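Local structure of saposin-like protein (Necator americanus, 3S63) at residues E5-C10 with K70-C75; R15-H20 with R62-G67; G23-P26 with K30-H33; E38-F43 with R48-M53; D58-E63 with L76-C81. The protein probably binds lipids and interacts with membranes, as many saposin-like proteins do. One frame throughout, in Å; residues are numbered along the deposited sequence.

Contact 1: E5-C10 with K70-C75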
# COMPACT_ATOMS: atom_id res chain seq x y z
N GLU A 5 6.98 11.34 -4.55
CA GLU A 5 5.58 11.30 -4.18
C GLU A 5 5.05 9.89 -4.33
O GLU A 5 4.45 9.34 -3.42
CB GLU A 5 4.80 12.27 -5.06
CG GLU A 5 5.23 13.71 -4.86
CD GLU A 5 4.54 14.67 -5.81
OE1 GLU A 5 4.84 15.88 -5.75
OE2 GLU A 5 3.69 14.23 -6.62
N THR A 6 5.27 9.30 -5.50
CA THR A 6 4.77 7.96 -5.79
C THR A 6 5.23 6.93 -4.77
O THR A 6 4.48 6.04 -4.40
CB THR A 6 5.22 7.54 -7.18
OG1 THR A 6 4.69 8.47 -8.11
CG2 THR A 6 4.71 6.17 -7.53
N CYS A 7 6.47 7.06 -4.32
CA CYS A 7 6.99 6.18 -3.30
C CYS A 7 6.33 6.48 -1.95
O CYS A 7 5.83 5.58 -1.27
CB CYS A 7 8.51 6.32 -3.19
SG CYS A 7 9.23 5.41 -1.83
N ASP A 8 6.33 7.75 -1.56
CA ASP A 8 5.70 8.17 -0.33
C ASP A 8 4.25 7.68 -0.30
O ASP A 8 3.82 7.03 0.65
CB ASP A 8 5.77 9.69 -0.16
CG ASP A 8 7.20 10.19 0.10
OD1 ASP A 8 8.09 9.38 0.40
OD2 ASP A 8 7.43 11.42 0.03
N LEU A 9 3.50 7.97 -1.35
CA LEU A 9 2.10 7.57 -1.41
C LEU A 9 1.89 6.06 -1.23
O LEU A 9 0.95 5.62 -0.58
CB LEU A 9 1.43 8.09 -2.69
CG LEU A 9 1.38 9.61 -2.78
CD1 LEU A 9 0.53 10.04 -3.94
CD2 LEU A 9 0.82 10.21 -1.51
N CYS A 10 2.76 5.25 -1.81
CA CYS A 10 2.62 3.83 -1.63
C CYS A 10 2.62 3.55 -0.13
O CYS A 10 1.79 2.80 0.37
CB CYS A 10 3.76 3.08 -2.30
SG CYS A 10 3.54 1.28 -2.32
N LYS A 70 6.48 -3.75 7.07
CA LYS A 70 7.18 -2.52 6.80
C LYS A 70 6.74 -2.08 5.41
O LYS A 70 7.12 -2.70 4.41
CB LYS A 70 8.69 -2.75 6.83
CG LYS A 70 9.18 -3.47 8.07
CD LYS A 70 10.59 -4.03 7.87
CE LYS A 70 10.89 -5.19 8.83
NZ LYS A 70 10.23 -6.47 8.43
N PRO A 71 5.91 -1.02 5.34
CA PRO A 71 5.36 -0.50 4.09
C PRO A 71 6.41 -0.29 3.00
O PRO A 71 6.21 -0.70 1.86
CB PRO A 71 4.78 0.85 4.52
CG PRO A 71 4.44 0.67 5.92
CD PRO A 71 5.50 -0.21 6.49
N MET A 72 7.53 0.33 3.35
CA MET A 72 8.56 0.64 2.38
C MET A 72 9.13 -0.60 1.72
O MET A 72 9.76 -0.53 0.68
CB MET A 72 9.68 1.45 3.03
CG MET A 72 11.05 1.18 2.45
SD MET A 72 11.80 2.60 1.64
CE MET A 72 10.44 3.14 0.62
N GLU A 73 8.90 -1.76 2.32
CA GLU A 73 9.52 -2.97 1.81
C GLU A 73 8.65 -3.57 0.73
O GLU A 73 9.14 -4.09 -0.27
CB GLU A 73 9.71 -3.98 2.94
CG GLU A 73 10.92 -4.88 2.80
CD GLU A 73 12.04 -4.48 3.74
OE1 GLU A 73 12.18 -5.11 4.82
OE2 GLU A 73 12.79 -3.52 3.41
N VAL A 74 7.34 -3.52 0.96
CA VAL A 74 6.40 -4.10 0.02
C VAL A 74 6.31 -3.18 -1.19
O VAL A 74 6.06 -3.63 -2.30
CB VAL A 74 5.03 -4.38 0.71
CG1 VAL A 74 4.55 -3.15 1.40
CG2 VAL A 74 3.98 -4.87 -0.28
N CYS A 75 6.57 -1.89 -0.98
CA CYS A 75 6.56 -0.91 -2.07
C CYS A 75 7.81 -1.00 -2.95
O CYS A 75 7.81 -0.58 -4.11
CB CYS A 75 6.41 0.50 -1.50
SG CYS A 75 4.78 0.84 -0.78
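Next to C10, which is joined to C75 across the contact, L9 N donates to E5 O at 2.7 Å, the shortest polar bond of the two segments, and secures the turn of helix 3-20 that carries C7 and leads into C10. No hydrogen bond crosses the interface; a covalent link and a sulfur-to-methyl contact hold it. The link is the C10–C75 disulfide, 2.0 Å from C10 SG to C75 SG. C10 sends its sulfur out with SG anti to its own N (chi1 -172°), while in C75 the sulfur lies anti to the carbonyl carbon (chi1 -70°). The C–S–S–C torsion of -93° is near the value disulfides usually take. Here C10 and C75 form one of two bridges between the N-terminal helix and the C-terminal part of the chain, a hallmark of the saposin fold; C7, one helical turn earlier, forms the other with C81. M72, one turn before C75, fills in beside them. Its chain is bent at the last two torsions and brings CE to 3.6 Å from C7 SG. A methionine suits this place because its long, flexible thioether can lay an apolar methyl against the sulfur of C7, one half of the C7–C81 bridge. P71 begins the short helix 71-77, where its missing N-H costs nothing because a first-turn residue has no helical acceptor. The backbone of C75 also bonds to that of C81, and Q11 on helix 3-20 touches M72.

Contact 2: R15-H20 with R62-G67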
# COMPACT_ATOMS: atom_id res chain seq x y z
N ARG A 15 0.18 1.89 5.03
CA ARG A 15 0.37 2.03 6.47
C ARG A 15 -0.94 2.42 7.12
O ARG A 15 -1.29 1.93 8.19
CB ARG A 15 1.41 3.11 6.73
CG ARG A 15 1.64 3.42 8.18
CD ARG A 15 1.45 4.90 8.42
NE ARG A 15 2.70 5.65 8.31
CZ ARG A 15 2.79 6.86 7.77
NH1 ARG A 15 1.70 7.45 7.27
NH2 ARG A 15 3.96 7.48 7.72
N THR A 16 -1.65 3.32 6.45
CA THR A 16 -2.95 3.79 6.90
C THR A 16 -3.97 2.66 6.94
O THR A 16 -4.69 2.51 7.92
CB THR A 16 -3.44 4.95 6.01
OG1 THR A 16 -2.61 6.11 6.23
CG2 THR A 16 -4.85 5.33 6.35
N VAL A 17 -4.01 1.84 5.89
CA VAL A 17 -4.91 0.69 5.85
C VAL A 17 -4.50 -0.39 6.86
O VAL A 17 -5.35 -1.05 7.45
CB VAL A 17 -4.99 0.07 4.44
CG1 VAL A 17 -5.69 -1.29 4.49
CG2 VAL A 17 -5.68 1.04 3.46
N PHE A 18 -3.20 -0.57 7.07
CA PHE A 18 -2.73 -1.55 8.05
C PHE A 18 -3.08 -1.10 9.45
O PHE A 18 -3.46 -1.90 10.30
CB PHE A 18 -1.23 -1.75 7.94
CG PHE A 18 -0.66 -2.79 8.88
CD1 PHE A 18 -0.60 -4.12 8.52
CD2 PHE A 18 -0.14 -2.42 10.11
CE1 PHE A 18 -0.05 -5.08 9.37
CE2 PHE A 18 0.41 -3.37 10.98
CZ PHE A 18 0.45 -4.70 10.60
N GLY A 19 -2.96 0.20 9.69
CA GLY A 19 -3.30 0.77 10.98
C GLY A 19 -4.80 0.67 11.19
O GLY A 19 -5.26 0.48 12.30
N HIS A 20 -5.55 0.81 10.10
CA HIS A 20 -7.00 0.74 10.17
C HIS A 20 -7.50 -0.57 10.82
O HIS A 20 -8.40 -0.53 11.65
CB HIS A 20 -7.60 0.90 8.77
CG HIS A 20 -9.07 0.66 8.72
ND1 HIS A 20 -9.62 -0.49 8.18
CD2 HIS A 20 -10.12 1.41 9.12
CE1 HIS A 20 -10.93 -0.43 8.25
NE2 HIS A 20 -11.26 0.71 8.83
N ARG A 62 -0.47 -10.86 2.05
CA ARG A 62 0.53 -11.73 2.66
C ARG A 62 1.49 -10.98 3.56
O ARG A 62 1.72 -11.39 4.69
CB ARG A 62 1.33 -12.45 1.58
CG ARG A 62 2.36 -13.40 2.12
CD ARG A 62 3.20 -13.94 0.98
NE ARG A 62 4.17 -12.94 0.52
CZ ARG A 62 4.88 -13.04 -0.60
NH1 ARG A 62 4.74 -14.07 -1.42
NH2 ARG A 62 5.73 -12.08 -0.90
N GLU A 63 2.04 -9.87 3.08
CA GLU A 63 3.04 -9.13 3.84
C GLU A 63 2.46 -8.46 5.08
O GLU A 63 3.13 -8.32 6.10
CB GLU A 63 3.71 -8.06 2.97
CG GLU A 63 4.48 -8.62 1.81
CD GLU A 63 5.65 -9.46 2.25
OE1 GLU A 63 6.44 -8.96 3.07
OE2 GLU A 63 5.77 -10.60 1.78
N MET A 64 1.21 -8.04 4.98
CA MET A 64 0.55 -7.38 6.08
C MET A 64 0.24 -8.35 7.21
O MET A 64 0.38 -7.99 8.37
CB MET A 64 -0.74 -6.72 5.59
CG MET A 64 -0.61 -5.27 5.22
SD MET A 64 -2.22 -4.51 4.88
CE MET A 64 -1.68 -3.01 4.06
N THR A 65 -0.16 -9.57 6.86
CA THR A 65 -0.63 -10.54 7.84
C THR A 65 0.48 -11.42 8.46
O THR A 65 0.23 -12.20 9.39
CB THR A 65 -1.73 -11.45 7.24
OG1 THR A 65 -1.22 -12.14 6.10
CG2 THR A 65 -2.91 -10.64 6.83
N ASP A 66 1.69 -11.28 7.93
CA ASP A 66 2.88 -11.98 8.41
C ASP A 66 3.42 -11.33 9.68
O ASP A 66 4.15 -11.95 10.44
CB ASP A 66 3.97 -11.98 7.34
CG ASP A 66 3.91 -13.18 6.42
OD1 ASP A 66 4.86 -13.41 5.65
OD2 ASP A 66 2.91 -13.92 6.46
N GLY A 67 3.08 -10.07 9.92
CA GLY A 67 3.53 -9.39 11.12
C GLY A 67 4.75 -8.53 10.88
O GLY A 67 5.02 -7.57 11.62
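V17 makes the first touch along helix 3-20, its CG1 lying 4.4 Å from M64 CE at the end of the methionine chain. The short, branched valine is buried here and meets only the terminal methyl of its longer partner. The next residue, F18, carries most of the contact. Its CG stands anti to the backbone N (chi1 -178°), which swings the ring out of helix 3-20 toward helix 46-65. There the two side chains run past each other in opposite directions: the ring extends toward the M64 backbone while the extended methionine reaches back toward the base of the phenylalanine. F18 CD1 lies 3.5 Å from M64 CG, and M64 CE is 4.1 Å from F18 CB. The ring meets M64 with its edge, where M64 O sits beside F18 CE1, near the ring plane. M64 SD, 5.4 Å from the ring centroid and 90° off its normal, completes a Met-aromatic contact of the edge type. On the outer side of helix 46-65, R62 NE and NH2 both bond E63 OE2, a side-on salt bridge. F18 and M64 join helices 3-20 and 46-65, with M64 and V17 buried: V17 also packs on L31 of helix 28-39, while F69, in the loop leading to helix 71-77, stacks on the F18 ring and touches M64.

Contact 3: G23-P26 with K30-H33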
# COMPACT_ATOMS: atom_id res chain seq x y z
N GLY A 23 -3.67 -4.23 12.41
CA GLY A 23 -2.84 -5.40 12.16
C GLY A 23 -3.59 -6.72 12.16
O GLY A 23 -3.02 -7.77 11.86
N ASN A 24 -4.88 -6.67 12.51
CA ASN A 24 -5.75 -7.83 12.43
C ASN A 24 -6.54 -7.71 11.14
O ASN A 24 -7.58 -7.07 11.11
CB ASN A 24 -6.71 -7.86 13.61
CG ASN A 24 -7.61 -9.10 13.63
OD1 ASN A 24 -8.20 -9.43 14.66
ND2 ASN A 24 -7.72 -9.78 12.49
N ILE A 25 -6.02 -8.33 10.08
CA ILE A 25 -6.63 -8.24 8.76
C ILE A 25 -7.52 -9.44 8.50
O ILE A 25 -7.09 -10.58 8.61
CB ILE A 25 -5.56 -8.12 7.66
CG1 ILE A 25 -5.14 -6.66 7.50
CG2 ILE A 25 -6.10 -8.65 6.36
CD1 ILE A 25 -4.14 -6.21 8.50
N PRO A 26 -8.77 -9.19 8.15
CA PRO A 26 -9.75 -10.28 8.22
C PRO A 26 -9.68 -11.19 7.00
O PRO A 26 -9.73 -12.41 7.14
CB PRO A 26 -11.10 -9.54 8.26
CG PRO A 26 -10.78 -8.08 8.45
CD PRO A 26 -9.40 -7.88 7.89
N LYS A 30 -11.82 -8.17 2.16
CA LYS A 30 -12.00 -7.02 3.05
C LYS A 30 -10.84 -6.05 2.98
O LYS A 30 -11.05 -4.85 2.91
CB LYS A 30 -12.20 -7.46 4.50
CG LYS A 30 -12.67 -6.33 5.40
CD LYS A 30 -14.11 -5.92 5.09
CE LYS A 30 -14.44 -4.50 5.56
NZ LYS A 30 -14.11 -4.25 7.01
N LEU A 31 -9.62 -6.57 3.02
CA LEU A 31 -8.43 -5.76 2.80
C LEU A 31 -8.59 -4.87 1.57
O LEU A 31 -8.29 -3.68 1.60
CB LEU A 31 -7.23 -6.68 2.59
CG LEU A 31 -5.88 -6.20 3.13
CD1 LEU A 31 -4.76 -6.79 2.33
CD2 LEU A 31 -5.80 -4.68 3.13
N VAL A 32 -9.05 -5.47 0.48
CA VAL A 32 -9.21 -4.78 -0.80
C VAL A 32 -10.26 -3.67 -0.78
O VAL A 32 -10.06 -2.60 -1.36
CB VAL A 32 -9.55 -5.80 -1.90
CG1 VAL A 32 -9.79 -5.12 -3.23
CG2 VAL A 32 -8.43 -6.80 -2.03
N HIS A 33 -11.39 -3.91 -0.12
CA HIS A 33 -12.42 -2.89 0.04
C HIS A 33 -11.86 -1.63 0.70
O HIS A 33 -12.28 -0.51 0.36
CB HIS A 33 -13.59 -3.44 0.83
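I25 overlaps L31 with its CG2 methyl, which lies 4.1 Å from L31 CG. In I25 this methyl stands anti to the backbone N, and the longer CG1 branch falls beside that N (chi1 -84°). One beta-branched residue can therefore serve two directions: CG2 faces L31 and F61, while the CG1 arm, ending in CD1, goes toward F18. The side chains of I25 and L31 cross at an angle, and their CA atoms are 6.7 Å apart. Beside them P26 meets K30, ring carbon against aliphatic chain, with P26 CG 4.0 Å from K30 CG. CG of K30 is anti to the backbone N and so starts out toward the proline; the bend at the next torsion (chi2 70°) then turns the rest of the chain, and its NZ ends 5.3 Å from P26 CG. Lysine suits this outer position, since its methylene groups can pack while the charged end remains at the exposed rim. Proline suits the loop just before the helix because its fixed phi limits the ways the chain can turn in. No hydrogen bond crosses, and the touches are between carbons. The loop between the first two helices of the saposin fold is thus folded back on the first turns of helix 28-39. S27, between the segments, offers OG to K30 N in a weak bond at the helix start. I25 and L31 both pack on F61 of helix 46-65, and helix 3-20 lies alongside, with F18 touching I25 and V17 touching L31.

Contact 4: E38-F43 with R48-M53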
# COMPACT_ATOMS: atom_id res chain seq x y z
N GLU A 38 -9.04 3.76 0.52
CA GLU A 38 -7.90 4.58 0.88
C GLU A 38 -7.27 5.21 -0.36
O GLU A 38 -6.72 6.32 -0.28
CB GLU A 38 -6.89 3.75 1.67
CG GLU A 38 -5.52 4.40 1.80
CD GLU A 38 -5.53 5.68 2.61
OE1 GLU A 38 -6.38 5.82 3.52
OE2 GLU A 38 -4.68 6.55 2.36
N CYS A 39 -7.35 4.52 -1.49
CA CYS A 39 -6.88 5.08 -2.77
C CYS A 39 -7.60 6.36 -3.13
O CYS A 39 -7.01 7.30 -3.68
CB CYS A 39 -7.07 4.08 -3.90
SG CYS A 39 -5.87 2.78 -3.89
N LYS A 40 -8.89 6.40 -2.82
CA LYS A 40 -9.75 7.52 -3.19
C LYS A 40 -9.62 8.74 -2.29
O LYS A 40 -10.26 9.74 -2.54
CB LYS A 40 -11.20 7.05 -3.27
CG LYS A 40 -11.38 5.85 -4.18
CD LYS A 40 -12.80 5.32 -4.21
CE LYS A 40 -12.86 3.96 -4.90
NZ LYS A 40 -14.23 3.36 -4.89
N ARG A 41 -8.78 8.68 -1.26
CA ARG A 41 -8.48 9.86 -0.46
C ARG A 41 -7.43 10.75 -1.13
O ARG A 41 -7.17 11.86 -0.67
CB ARG A 41 -7.98 9.47 0.94
CG ARG A 41 -9.05 8.93 1.91
CD ARG A 41 -8.45 8.60 3.32
NE ARG A 41 -7.56 9.65 3.82
CZ ARG A 41 -6.22 9.57 3.88
NH1 ARG A 41 -5.60 8.47 3.49
NH2 ARG A 41 -5.50 10.59 4.35
N HIS A 42 -6.81 10.26 -2.20
CA HIS A 42 -5.72 10.99 -2.86
C HIS A 42 -6.01 11.32 -4.32
O HIS A 42 -5.87 10.46 -5.20
CB HIS A 42 -4.41 10.20 -2.77
CG HIS A 42 -4.09 9.71 -1.39
ND1 HIS A 42 -4.52 8.48 -0.92
CD2 HIS A 42 -3.38 10.27 -0.38
CE1 HIS A 42 -4.08 8.31 0.32
NE2 HIS A 42 -3.39 9.38 0.67
N PHE A 43 -6.38 12.57 -4.59
CA PHE A 43 -6.83 12.98 -5.93
C PHE A 43 -5.93 12.47 -7.05
O PHE A 43 -6.39 11.76 -7.95
CB PHE A 43 -6.98 14.51 -6.01
N ARG A 48 -3.72 5.32 -10.27
CA ARG A 48 -2.56 4.45 -10.15
C ARG A 48 -2.67 3.52 -8.94
O ARG A 48 -2.38 2.32 -9.02
CB ARG A 48 -1.29 5.29 -10.04
CG ARG A 48 -0.03 4.45 -10.11
CD ARG A 48 1.18 5.20 -9.66
NE ARG A 48 2.36 4.37 -9.86
CZ ARG A 48 3.07 4.34 -10.99
NH1 ARG A 48 2.73 5.10 -12.02
NH2 ARG A 48 4.11 3.55 -11.07
N CYS A 49 -3.09 4.09 -7.82
CA CYS A 49 -3.25 3.35 -6.59
C CYS A 49 -4.16 2.16 -6.85
O CYS A 49 -3.82 1.02 -6.55
CB CYS A 49 -3.87 4.27 -5.55
SG CYS A 49 -4.01 3.63 -3.86
N LEU A 50 -5.31 2.45 -7.44
CA LEU A 50 -6.36 1.45 -7.63
C LEU A 50 -5.90 0.24 -8.42
O LEU A 50 -6.29 -0.89 -8.12
CB LEU A 50 -7.58 2.11 -8.29
CG LEU A 50 -8.46 2.98 -7.38
CD1 LEU A 50 -9.42 3.81 -8.19
CD2 LEU A 50 -9.24 2.13 -6.36
N LEU A 51 -5.07 0.48 -9.44
CA LEU A 51 -4.52 -0.59 -10.26
C LEU A 51 -3.42 -1.33 -9.54
O LEU A 51 -3.20 -2.52 -9.78
CB LEU A 51 -3.97 -0.03 -11.57
CG LEU A 51 -5.05 0.41 -12.56
CD1 LEU A 51 -4.58 1.57 -13.39
CD2 LEU A 51 -5.47 -0.77 -13.42
N LEU A 52 -2.72 -0.61 -8.68
CA LEU A 52 -1.63 -1.18 -7.91
C LEU A 52 -2.19 -2.20 -6.93
O LEU A 52 -1.69 -3.33 -6.86
CB LEU A 52 -0.92 -0.10 -7.12
CG LEU A 52 0.60 -0.07 -7.11
CD1 LEU A 52 1.03 0.60 -5.82
CD2 LEU A 52 1.17 -1.48 -7.24
N MET A 53 -3.22 -1.80 -6.19
CA MET A 53 -3.83 -2.70 -5.22
C MET A 53 -4.51 -3.86 -5.95
O MET A 53 -4.55 -4.98 -5.45
CB MET A 53 -4.84 -1.97 -4.31
CG MET A 53 -4.33 -0.67 -3.70
SD MET A 53 -2.78 -0.89 -2.84
CE MET A 53 -2.18 0.79 -2.63
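C39 holds SG anti to its carbonyl carbon (chi1 -76°), whereas C49 holds SG anti to its backbone N (chi1 -173°); these two choices point the sulfurs at each other and form the C39–C49 disulfide. The C–S–S–C torsion is -73°, and the C39 SG to C49 SG bond is 2.0 Å. The bridge brings the CA atoms of C39 and C49 to 5.5 Å, closer than helices usually pack, which a covalent link allows. In the saposin fold this is the bridge of the central helical hairpin, tying the end of helix 28-39 to the first turns of helix 46-65. Around it lie apolar groups. L50 brings CD2 to 3.8 Å from C39 CB, and M53, one helical turn after C49, packs its CG against C39 SG at 3.8 Å. At the outer rim K40 lies along the leucine, its CE 4.3 Å from L50 CD2; the long aliphatic chain suits a place where the amino group stays at the surface. The chain leaves helix 28-39 in a type I turn from C39 to H42. R48 reaches instead to E80 in a salt bridge.

Contact 5: D58-E63 with L76-C81; sequences DLIFRE and LIMREC
Apolar packing carries the contact, and L59 is its centre. CG is anti to the backbone N (chi1 172°), and both methyls meet I77, the last residue of helix 71-77: L59 CD2 lies 4.0 Å from I77 CG2, and L59 CD1 meets the same I77 CG2 at 4.1 Å. L59 CD2 also comes to 3.6 Å from M78 CG, so that it sits between I77 and M78, with CD1 backing it on I77. M78 adds a second touch: its chain bends at the last torsion (chi3 -68°), and its SD lies 4.2 Å from I60 CG1. The two partners differ in kind. I77, branched at CB, offers a methyl close to its backbone, whereas the long, unbranched M78 spans the distance between backbones, 8.9 Å between the CA atoms of L59 and M78. In the saposin fold this packs the third helix on the end of the short C-terminal helix. Of the polar bonds none crosses. D58 OD1 takes a weak bond from L59 N on the side of helix 46-65. On the other side helix 71-77 ends in a Schellman motif at R79, with a positive phi of 65°. Beyond it C81 is held by its disulfide to C7 and by backbone bonds to C75. The packing continues into the neighbouring helices: M78 touches L52 and N56 of helix 46-65 and C10 of helix 3-20, I60 touches L14 on helix 3-20 and M53 on its own helix, and L59 also packs on V74 of helix 71-77.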
# COMPACT_ATOMS: atom_id res chain seq x y z
N ASP A 58 -2.65 -9.63 -3.31
CA ASP A 58 -2.18 -10.87 -2.70
C ASP A 58 -0.84 -10.68 -2.02
O ASP A 58 -0.63 -11.15 -0.91
CB ASP A 58 -2.12 -12.01 -3.73
CG ASP A 58 -1.26 -11.68 -4.97
OD1 ASP A 58 -0.74 -10.55 -5.10
OD2 ASP A 58 -1.11 -12.57 -5.83
N LEU A 59 0.06 -9.96 -2.66
CA LEU A 59 1.35 -9.66 -2.05
C LEU A 59 1.17 -8.75 -0.84
O LEU A 59 1.76 -8.98 0.20
CB LEU A 59 2.28 -9.01 -3.06
CG LEU A 59 3.60 -8.48 -2.49
CD1 LEU A 59 4.69 -9.55 -2.52
CD2 LEU A 59 4.03 -7.23 -3.25
N ILE A 60 0.34 -7.71 -0.97
CA ILE A 60 0.06 -6.83 0.16
C ILE A 60 -0.63 -7.56 1.32
O ILE A 60 -0.33 -7.30 2.47
CB ILE A 60 -0.78 -5.62 -0.26
CG1 ILE A 60 -0.09 -4.90 -1.40
CG2 ILE A 60 -0.99 -4.68 0.91
CD1 ILE A 60 -1.01 -3.98 -2.17
N PHE A 61 -1.54 -8.47 1.01
CA PHE A 61 -2.24 -9.22 2.04
C PHE A 61 -1.25 -10.08 2.79
O PHE A 61 -1.19 -10.04 4.01
CB PHE A 61 -3.32 -10.09 1.42
CG PHE A 61 -4.06 -10.96 2.41
CD1 PHE A 61 -5.03 -10.42 3.24
CD2 PHE A 61 -3.81 -12.33 2.47
CE1 PHE A 61 -5.74 -11.24 4.15
CE2 PHE A 61 -4.52 -13.15 3.36
CZ PHE A 61 -5.48 -12.60 4.21
N ARG A 62 -0.47 -10.86 2.05
CA ARG A 62 0.53 -11.73 2.66
C ARG A 62 1.49 -10.98 3.56
O ARG A 62 1.72 -11.39 4.69
CB ARG A 62 1.33 -12.45 1.58
CG ARG A 62 2.36 -13.40 2.12
CD ARG A 62 3.20 -13.94 0.98
NE ARG A 62 4.17 -12.94 0.52
CZ ARG A 62 4.88 -13.04 -0.60
NH1 ARG A 62 4.74 -14.07 -1.42
NH2 ARG A 62 5.73 -12.08 -0.90
N GLU A 63 2.04 -9.87 3.08
CA GLU A 63 3.04 -9.13 3.84
C GLU A 63 2.46 -8.46 5.08
O GLU A 63 3.13 -8.32 6.10
CB GLU A 63 3.71 -8.06 2.97
CG GLU A 63 4.48 -8.62 1.81
CD GLU A 63 5.65 -9.46 2.25
OE1 GLU A 63 6.44 -8.96 3.07
OE2 GLU A 63 5.77 -10.60 1.78
N LEU A 76 8.88 -1.54 -2.39
CA LEU A 76 10.10 -1.82 -3.12
C LEU A 76 9.90 -3.03 -4.02
O LEU A 76 10.40 -3.07 -5.14
CB LEU A 76 11.24 -2.08 -2.14
CG LEU A 76 11.86 -0.87 -1.41
CD1 LEU A 76 12.79 -1.29 -0.30
CD2 LEU A 76 12.57 0.05 -2.39
N ILE A 77 9.16 -4.02 -3.52
CA ILE A 77 8.90 -5.26 -4.25
C ILE A 77 7.99 -5.00 -5.44
O ILE A 77 8.05 -5.69 -6.46
CB ILE A 77 8.22 -6.31 -3.36
CG1 ILE A 77 9.12 -6.66 -2.17
CG2 ILE A 77 7.92 -7.56 -4.13
CD1 ILE A 77 8.39 -7.48 -1.09
N MET A 78 7.14 -3.99 -5.29
CA MET A 78 6.21 -3.58 -6.32
C MET A 78 6.88 -2.56 -7.22
O MET A 78 6.33 -2.15 -8.23
CB MET A 78 4.97 -2.97 -5.68
CG MET A 78 4.26 -3.94 -4.75
SD MET A 78 2.58 -3.49 -4.37
CE MET A 78 2.82 -2.00 -3.40
N ARG A 79 8.09 -2.17 -6.83
CA ARG A 79 8.91 -1.23 -7.59
C ARG A 79 8.27 0.16 -7.65
O ARG A 79 8.54 0.94 -8.57
CB ARG A 79 9.26 -1.78 -9.00
N GLU A 80 7.43 0.47 -6.66
CA GLU A 80 6.88 1.82 -6.48
C GLU A 80 7.82 2.63 -5.61
O GLU A 80 7.62 3.83 -5.39
CB GLU A 80 5.49 1.77 -5.85
CG GLU A 80 4.41 1.23 -6.78
CD GLU A 80 4.15 2.15 -7.97
OE1 GLU A 80 3.58 3.25 -7.76
OE2 GLU A 80 4.52 1.78 -9.10
N CYS A 81 8.85 1.96 -5.11
CA CYS A 81 9.96 2.58 -4.42
C CYS A 81 11.21 1.95 -4.99
O CYS A 81 11.21 0.76 -5.32
CB CYS A 81 9.89 2.32 -2.91
SG CYS A 81 8.78 3.43 -2.00

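In the fold
From the N terminus, helix 3-20 opens contact 1 near its start and contact 2 near its end. Contact 3 then closes a short loop into helix 28-39, and contact 4, after it in series, joins that helix to helix 46-65. Both lie inside the loop closed by contact 2, whose later segment is on helix 46-65. Contact 2 is itself nested in the loop closed by contact 1, which ends on helix 71-77. Contact 5, from helix 46-65 to helix 71-77, begins where contact 2 ends and crosses contact 1, meeting it through the C7–C81 disulfide. Contacts 4 and 5 meet at the R48–E80 salt bridge. Together the contacts join all four helices.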